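Local atomic coordinates of leucine aminopeptidase 2, chloroplastic (Streptomyces sp. BC16019, PDB entry 5LHJ), a protein that is an M17-family metalloaminopeptidase of bottromycin maturation, presumably removing N-terminal amino acids from peptides with the help of manganese ions. Residues 399-411 against 483-496. Numbering follows the deposited sequence.
Sequences TVLAASERAGESF and GFAVRTLIETLRAL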
ATOM      1  N   THR A 399     -24.210  28.449 -22.516  1.00 23.25           N
ATOM      2  CA  THR A 399     -25.595  28.006 -22.329  1.00 22.81           C
ATOM      3  C   THR A 399     -25.698  27.012 -21.174  1.00 22.12           C
ATOM      4  O   THR A 399     -26.563  27.161 -20.296  1.00 21.96           O
ATOM      5  CB  THR A 399     -26.155  27.377 -23.628  1.00 23.09           C
ATOM      6  OG1 THR A 399     -26.177  28.372 -24.667  1.00 23.68           O
ATOM      7  CG2 THR A 399     -27.563  26.819 -23.434  1.00 23.20           C
ATOM      8  N   VAL A 400     -24.813  26.015 -21.167  1.00 21.05           N
ATOM      9  CA  VAL A 400     -24.824  24.998 -20.097  1.00 20.45           C
ATOM     10  C   VAL A 400     -24.484  25.625 -18.738  1.00 20.10           C
ATOM     11  O   VAL A 400     -25.148  25.350 -17.730  1.00 19.15           O
ATOM     12  CB  VAL A 400     -23.895  23.805 -20.415  1.00 20.33           C
ATOM     13  CG1 VAL A 400     -23.815  22.828 -19.240  1.00 19.74           C
ATOM     14  CG2 VAL A 400     -24.394  23.070 -21.649  1.00 20.80           C
ATOM     15  N   LEU A 401     -23.455  26.470 -18.704  1.00 20.22           N
ATOM     16  CA  LEU A 401     -23.047  27.081 -17.441  1.00 20.20           C
ATOM     17  C   LEU A 401     -24.141  27.983 -16.853  1.00 20.32           C
ATOM     18  O   LEU A 401     -24.419  27.914 -15.660  1.00 20.63           O
ATOM     19  CB  LEU A 401     -21.722  27.837 -17.584  1.00 20.43           C
ATOM     20  CG  LEU A 401     -20.499  26.955 -17.835  1.00 20.44           C
ATOM     21  CD1 LEU A 401     -19.296  27.804 -18.231  1.00 20.86           C
ATOM     22  CD2 LEU A 401     -20.177  26.081 -16.639  1.00 20.56           C
ATOM     23  N   ALA A 402     -24.768  28.806 -17.682  1.00 20.91           N
ATOM     24  CA  ALA A 402     -25.874  29.663 -17.205  1.00 21.03           C
ATOM     25  C   ALA A 402     -27.056  28.813 -16.717  1.00 20.89           C
ATOM     26  O   ALA A 402     -27.674  29.130 -15.693  1.00 20.71           O
ATOM     27  CB  ALA A 402     -26.316  30.621 -18.305  1.00 21.63           C
ATOM     28  N   ALA A 403     -27.346  27.720 -17.430  1.00 20.20           N
ATOM     29  CA  ALA A 403     -28.391  26.785 -17.005  1.00 19.94           C
ATOM     30  C   ALA A 403     -28.093  26.188 -15.635  1.00 20.05           C
ATOM     31  O   ALA A 403     -28.986  26.105 -14.789  1.00 20.15           O
ATOM     32  CB  ALA A 403     -28.579  25.680 -18.033  1.00 19.87           C
ATOM     33  N   SER A 404     -26.840  25.774 -15.407  1.00 20.19           N
ATOM     34  CA  SER A 404     -26.448  25.242 -14.104  1.00 20.42           C
ATOM     35  C   SER A 404     -26.592  26.293 -12.994  1.00 21.52           C
ATOM     36  O   SER A 404     -26.994  25.964 -11.874  1.00 21.36           O
ATOM     37  CB  SER A 404     -25.024  24.661 -14.136  1.00 20.22           C
ATOM     38  OG  SER A 404     -24.043  25.683 -14.126  1.00 19.96           O
ATOM     39  N   GLU A 405     -26.285  27.549 -13.304  1.00 23.13           N
ATOM     40  CA  GLU A 405     -26.454  28.649 -12.328  1.00 24.70           C
ATOM     41  C   GLU A 405     -27.925  28.849 -11.944  1.00 23.96           C
ATOM     42  O   GLU A 405     -28.245  28.964 -10.763  1.00 23.81           O
ATOM     43  CB  GLU A 405     -25.852  29.942 -12.854  1.00 27.02           C
ATOM     44  CG  GLU A 405     -24.333  29.891 -12.923  1.00 30.05           C
ATOM     45  CD  GLU A 405     -23.717  30.927 -13.860  1.00 33.12           C
ATOM     46  OE1 GLU A 405     -24.440  31.803 -14.387  1.00 36.75           O
ATOM     47  OE2 GLU A 405     -22.488  30.849 -14.080  1.00 36.58           O
ATOM     48  N   ARG A 406     -28.812  28.835 -12.928  1.00 23.31           N
ATOM     49  CA  ARG A 406     -30.258  28.884 -12.657  1.00 23.17           C
ATOM     50  C   ARG A 406     -30.740  27.717 -11.793  1.00 23.03           C
ATOM     51  O   ARG A 406     -31.573  27.895 -10.896  1.00 22.96           O
ATOM     52  CB  ARG A 406     -31.061  28.950 -13.964  1.00 23.36           C
ATOM     53  CG  ARG A 406     -30.855  30.251 -14.732  1.00 23.74           C
ATOM     54  CD  ARG A 406     -31.884  30.463 -15.832  1.00 23.88           C
ATOM     55  NE  ARG A 406     -31.861  29.428 -16.869  1.00 23.87           N
ATOM     56  CZ  ARG A 406     -30.996  29.354 -17.886  1.00 23.40           C
ATOM     57  NH1 ARG A 406     -30.008  30.234 -18.031  1.00 23.57           N
ATOM     58  NH2 ARG A 406     -31.101  28.354 -18.761  1.00 23.24           N
ATOM     59  N   ALA A 407     -30.189  26.532 -12.052  1.00 22.44           N
ATOM     60  CA  ALA A 407     -30.555  25.313 -11.341  1.00 22.61           C
ATOM     61  C   ALA A 407     -29.898  25.165  -9.970  1.00 22.51           C
ATOM     62  O   ALA A 407     -30.318  24.316  -9.195  1.00 24.14           O
ATOM     63  CB  ALA A 407     -30.235  24.104 -12.207  1.00 22.09           C
ATOM     64  N   GLY A 408     -28.875  25.961  -9.675  1.00 21.97           N
ATOM     65  CA  GLY A 408     -28.128  25.824  -8.421  1.00 22.06           C
ATOM     66  C   GLY A 408     -27.200  24.608  -8.384  1.00 21.63           C
ATOM     67  O   GLY A 408     -26.967  24.044  -7.317  1.00 22.76           O
ATOM     68  N   GLU A 409     -26.676  24.207  -9.541  1.00 20.32           N
ATOM     69  CA  GLU A 409     -25.737  23.082  -9.633  1.00 19.55           C
ATOM     70  C   GLU A 409     -24.379  23.617 -10.092  1.00 19.09           C
ATOM     71  O   GLU A 409     -24.304  24.474 -10.978  1.00 19.38           O
ATOM     72  CB  GLU A 409     -26.256  22.010 -10.585  1.00 19.75           C
ATOM     73  CG  GLU A 409     -27.605  21.466 -10.138  1.00 19.90           C
ATOM     74  CD  GLU A 409     -28.040  20.190 -10.846  1.00 19.98           C
ATOM     75  OE1 GLU A 409     -28.220  20.203 -12.086  1.00 19.78           O
ATOM     76  OE2 GLU A 409     -28.259  19.170 -10.141  1.00 19.83           O
ATOM     77  N   SER A 410     -23.317  23.120  -9.478  1.00 18.11           N
ATOM     78  CA  SER A 410     -21.967  23.631  -9.727  1.00 17.90           C
ATOM     79  C   SER A 410     -21.234  22.829 -10.814  1.00 17.92           C
ATOM     80  O   SER A 410     -21.053  21.611 -10.684  1.00 17.31           O
ATOM     81  CB  SER A 410     -21.175  23.603  -8.421  1.00 18.10           C
ATOM     82  OG  SER A 410     -19.853  24.046  -8.627  1.00 17.95           O
ATOM     83  N   PHE A 411     -20.823  23.531 -11.874  1.00 18.16           N
ATOM     84  CA  PHE A 411     -19.976  22.989 -12.934  1.00 18.21           C
ATOM     85  C   PHE A 411     -18.765  23.880 -13.178  1.00 19.09           C
ATOM     86  O   PHE A 411     -18.838  25.091 -13.003  1.00 19.21           O
ATOM     87  CB  PHE A 411     -20.754  22.884 -14.247  1.00 18.39           C
ATOM     88  CG  PHE A 411     -21.596  21.659 -14.351  1.00 18.28           C
ATOM     89  CD1 PHE A 411     -22.905  21.672 -13.900  1.00 18.44           C
ATOM     90  CD2 PHE A 411     -21.078  20.487 -14.901  1.00 18.42           C
ATOM     91  CE1 PHE A 411     -23.693  20.534 -14.003  1.00 18.62           C
ATOM     92  CE2 PHE A 411     -21.864  19.347 -15.001  1.00 18.57           C
ATOM     93  CZ  PHE A 411     -23.167  19.374 -14.555  1.00 18.60           C
ATOM     94  N   GLY A 483     -29.405  12.937  -7.855  1.00 15.06           N
ATOM     95  CA  GLY A 483     -30.064  13.391  -9.074  1.00 15.29           C
ATOM     96  C   GLY A 483     -29.370  14.576  -9.735  1.00 15.40           C
ATOM     97  O   GLY A 483     -29.981  15.320 -10.499  1.00 15.44           O
ATOM     98  N   PHE A 484     -28.080  14.745  -9.437  1.00 15.47           N
ATOM     99  CA  PHE A 484     -27.279  15.824 -10.006  1.00 15.59           C
ATOM    100  C   PHE A 484     -27.348  15.810 -11.533  1.00 15.55           C
ATOM    101  O   PHE A 484     -27.315  14.742 -12.148  1.00 15.33           O
ATOM    102  CB  PHE A 484     -25.820  15.701  -9.566  1.00 15.77           C
ATOM    103  CG  PHE A 484     -24.969  16.886  -9.936  1.00 15.90           C
ATOM    104  CD1 PHE A 484     -24.930  18.000  -9.120  1.00 16.40           C
ATOM    105  CD2 PHE A 484     -24.190  16.873 -11.087  1.00 16.13           C
ATOM    106  CE1 PHE A 484     -24.127  19.086  -9.440  1.00 16.60           C
ATOM    107  CE2 PHE A 484     -23.397  17.963 -11.422  1.00 16.16           C
ATOM    108  CZ  PHE A 484     -23.373  19.069 -10.585  1.00 16.23           C
ATOM    109  N   ALA A 485     -27.489  17.014 -12.092  1.00 15.67           N
ATOM    110  CA  ALA A 485     -27.538  17.333 -13.527  1.00 15.83           C
ATOM    111  C   ALA A 485     -28.930  17.285 -14.161  1.00 16.03           C
ATOM    112  O   ALA A 485     -29.114  17.801 -15.262  1.00 16.23           O
ATOM    113  CB  ALA A 485     -26.541  16.514 -14.345  1.00 15.95           C
ATOM    114  N   VAL A 486     -29.922  16.706 -13.471  1.00 16.19           N
ATOM    115  CA  VAL A 486     -31.295  16.711 -13.993  1.00 16.45           C
ATOM    116  C   VAL A 486     -31.769  18.144 -14.246  1.00 17.03           C
ATOM    117  O   VAL A 486     -32.217  18.478 -15.347  1.00 16.90           O
ATOM    118  CB  VAL A 486     -32.290  15.975 -13.063  1.00 16.16           C
ATOM    119  CG1 VAL A 486     -33.727  16.167 -13.538  1.00 16.24           C
ATOM    120  CG2 VAL A 486     -31.966  14.483 -13.007  1.00 15.97           C
ATOM    121  N   ARG A 487     -31.635  18.992 -13.244  1.00 17.79           N
ATOM    122  CA  ARG A 487     -32.132  20.348 -13.373  1.00 19.15           C
ATOM    123  C   ARG A 487     -31.281  21.214 -14.315  1.00 18.40           C
ATOM    124  O   ARG A 487     -31.831  22.045 -15.047  1.00 18.48           O
ATOM    125  CB  ARG A 487     -32.337  20.972 -11.998  1.00 21.16           C
ATOM    126  CG  ARG A 487     -33.610  20.416 -11.366  1.00 23.35           C
ATOM    127  CD  ARG A 487     -33.812  20.886  -9.947  1.00 25.72           C
ATOM    128  NE  ARG A 487     -32.826  20.199  -9.138  1.00 28.60           N
ATOM    129  CZ  ARG A 487     -31.930  20.747  -8.331  1.00 31.02           C
ATOM    130  NH1 ARG A 487     -31.900  22.051  -8.076  1.00 32.68           N
ATOM    131  NH2 ARG A 487     -31.087  19.936  -7.708  1.00 33.05           N
ATOM    132  N   THR A 488     -29.970  20.988 -14.352  1.00 17.84           N
ATOM    133  CA  THR A 488     -29.123  21.617 -15.377  1.00 17.62           C
ATOM    134  C   THR A 488     -29.568  21.232 -16.799  1.00 17.60           C
ATOM    135  O   THR A 488     -29.683  22.094 -17.667  1.00 17.58           O
ATOM    136  CB  THR A 488     -27.624  21.307 -15.169  1.00 17.68           C
ATOM    137  OG1 THR A 488     -27.201  21.869 -13.923  1.00 17.77           O
ATOM    138  CG2 THR A 488     -26.772  21.889 -16.287  1.00 17.66           C
ATOM    139  N   LEU A 489     -29.830  19.951 -17.027  1.00 17.20           N
ATOM    140  CA  LEU A 489     -30.292  19.489 -18.333  1.00 17.66           C
ATOM    141  C   LEU A 489     -31.616  20.148 -18.717  1.00 18.00           C
ATOM    142  O   LEU A 489     -31.770  20.622 -19.838  1.00 18.10           O
ATOM    143  CB  LEU A 489     -30.452  17.973 -18.384  1.00 17.59           C
ATOM    144  CG  LEU A 489     -29.182  17.119 -18.443  1.00 17.58           C
ATOM    145  CD1 LEU A 489     -29.608  15.664 -18.366  1.00 17.71           C
ATOM    146  CD2 LEU A 489     -28.332  17.379 -19.680  1.00 17.77           C
ATOM    147  N   ILE A 490     -32.561  20.179 -17.783  1.00 18.42           N
ATOM    148  CA  ILE A 490     -33.855  20.808 -18.054  1.00 19.08           C
ATOM    149  C   ILE A 490     -33.685  22.290 -18.402  1.00 19.71           C
ATOM    150  O   ILE A 490     -34.253  22.757 -19.388  1.00 20.25           O
ATOM    151  CB  ILE A 490     -34.848  20.633 -16.883  1.00 19.32           C
ATOM    152  CG1 ILE A 490     -35.231  19.156 -16.731  1.00 19.35           C
ATOM    153  CG2 ILE A 490     -36.108  21.477 -17.104  1.00 19.84           C
ATOM    154  CD1 ILE A 490     -35.989  18.846 -15.457  1.00 19.21           C
ATOM    155  N   GLU A 491     -32.900  23.024 -17.621  1.00 19.62           N
ATOM    156  CA  GLU A 491     -32.659  24.438 -17.931  1.00 20.27           C
ATOM    157  C   GLU A 491     -31.909  24.657 -19.263  1.00 20.19           C
ATOM    158  O   GLU A 491     -32.192  25.622 -19.990  1.00 20.53           O
ATOM    159  CB  GLU A 491     -31.951  25.134 -16.771  1.00 21.09           C
ATOM    160  CG  GLU A 491     -32.867  25.412 -15.597  1.00 22.20           C
ATOM    161  CD  GLU A 491     -33.911  26.504 -15.862  1.00 24.02           C
ATOM    162  OE1 GLU A 491     -33.762  27.303 -16.808  1.00 24.11           O
ATOM    163  OE2 GLU A 491     -34.901  26.566 -15.103  1.00 26.64           O
ATOM    164  N   THR A 492     -30.987  23.754 -19.593  1.00 19.40           N
ATOM    165  CA  THR A 492     -30.297  23.792 -20.885  1.00 19.72           C
ATOM    166  C   THR A 492     -31.278  23.600 -22.041  1.00 20.13           C
ATOM    167  O   THR A 492     -31.277  24.370 -23.010  1.00 20.39           O
ATOM    168  CB  THR A 492     -29.185  22.739 -20.949  1.00 19.46           C
ATOM    169  OG1 THR A 492     -28.240  23.005 -19.906  1.00 19.06           O
ATOM    170  CG2 THR A 492     -28.476  22.760 -22.281  1.00 19.72           C
ATOM    171  N   LEU A 493     -32.135  22.597 -21.919  1.00 20.25           N
ATOM    172  CA  LEU A 493     -33.119  22.320 -22.964  1.00 21.02           C
ATOM    173  C   LEU A 493     -34.109  23.487 -23.117  1.00 22.53           C
ATOM    174  O   LEU A 493     -34.501  23.811 -24.250  1.00 22.91           O
ATOM    175  CB  LEU A 493     -33.845  21.012 -22.675  1.00 20.78           C
ATOM    176  CG  LEU A 493     -32.951  19.765 -22.730  1.00 20.47           C
ATOM    177  CD1 LEU A 493     -33.646  18.579 -22.093  1.00 20.45           C
ATOM    178  CD2 LEU A 493     -32.517  19.429 -24.147  1.00 20.64           C
ATOM    179  N   ARG A 494     -34.500  24.114 -21.996  1.00 23.61           N
ATOM    180  CA  ARG A 494     -35.382  25.306 -22.029  1.00 25.51           C
ATOM    181  C   ARG A 494     -34.730  26.440 -22.826  1.00 25.73           C
ATOM    182  O   ARG A 494     -35.356  27.018 -23.727  1.00 25.46           O
ATOM    183  CB  ARG A 494     -35.735  25.796 -20.616  1.00 27.34           C
ATOM    184  CG  ARG A 494     -36.723  24.902 -19.865  1.00 30.09           C
ATOM    185  CD  ARG A 494     -36.862  25.270 -18.389  1.00 32.41           C
ATOM    186  NE  ARG A 494     -37.589  26.529 -18.213  1.00 35.17           N
ATOM    187  CZ  ARG A 494     -38.916  26.668 -18.153  1.00 38.13           C
ATOM    188  NH1 ARG A 494     -39.745  25.623 -18.233  1.00 39.89           N
ATOM    189  NH2 ARG A 494     -39.433  27.891 -17.998  1.00 40.07           N
ATOM    190  N   ALA A 495     -33.473  26.736 -22.512  1.00 25.41           N
ATOM    191  CA  ALA A 495     -32.725  27.783 -23.221  1.00 26.21           C
ATOM    192  C   ALA A 495     -32.556  27.480 -24.710  1.00 27.02           C
ATOM    193  O   ALA A 495     -32.752  28.369 -25.540  1.00 27.81           O
ATOM    194  CB  ALA A 495     -31.377  28.028 -22.570  1.00 26.16           C
ATOM    195  N   LEU A 496     -32.220  26.236 -25.050  1.00 27.20           N
ATOM    196  CA  LEU A 496     -32.069  25.835 -26.454  1.00 28.41           C
ATOM    197  C   LEU A 496     -33.387  25.943 -27.227  1.00 30.06           C
ATOM    198  O   LEU A 496     -33.382  26.322 -28.399  1.00 30.62           O
ATOM    199  CB  LEU A 496     -31.519  24.412 -26.572  1.00 28.08           C
ATOM    200  CG  LEU A 496     -30.061  24.218 -26.127  1.00 27.83           C
ATOM    201  CD1 LEU A 496     -29.743  22.740 -26.021  1.00 27.70           C
ATOM    202  CD2 LEU A 496     -29.092  24.902 -27.081  1.00 28.82           C
TER
HETATM  203  O   HOH W   1     -33.996  26.744 -12.401  1.00 32.36           O
HETATM  204  O   HOH W   2     -30.737  18.165 -10.521  1.00 18.12           O
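Glu409 directs its carboxylate at the start of helix 486-498, and three hydrogen bonds are shared between its two oxygens. Glu409 OE1 takes two on its anti side: Thr488 OG1 donates at 2.7 Å, and Thr488 N lies 3.0 Å from the same oxygen. Glu409 OE2 receives Ala485 N at 3.0 Å, from the syn side and tilted out of the carboxylate plane. A water adds a further link, donating to Glu409 OE2 and Gly483 O while accepting from Arg487 N. With Ala485 as N-cap residue, the carboxylate meets the N-terminal end of the helix, where the helix dipole would probably favour its negative charge. Phe484, with CG anti to its backbone N (chi1 -171°), has Glu409 CD toward the rim of one ring face and Ser410 O at its edge; the Phe411 ring meets it obliquely, planes at 36°. In the M17 catalytic domain this joins the last long helix to helix 394-407 and strand 410-413; a Schellman motif at Gly408 turns the chain from helix toward strand. The helix axes approach to 7.9 Å, close enough for Ala403 CB to sit 3.6 Å from Glu491 CB. Farther along, the Arg406-Glu491 salt bridge contains a nearly straight hydrogen bond (175°): Glu491 OE1 lies in the guanidinium plane, and Arg406 NE meets it from above the carboxylate plane. Thr399 CG2 meets Ala495 CB at 4.1 Å.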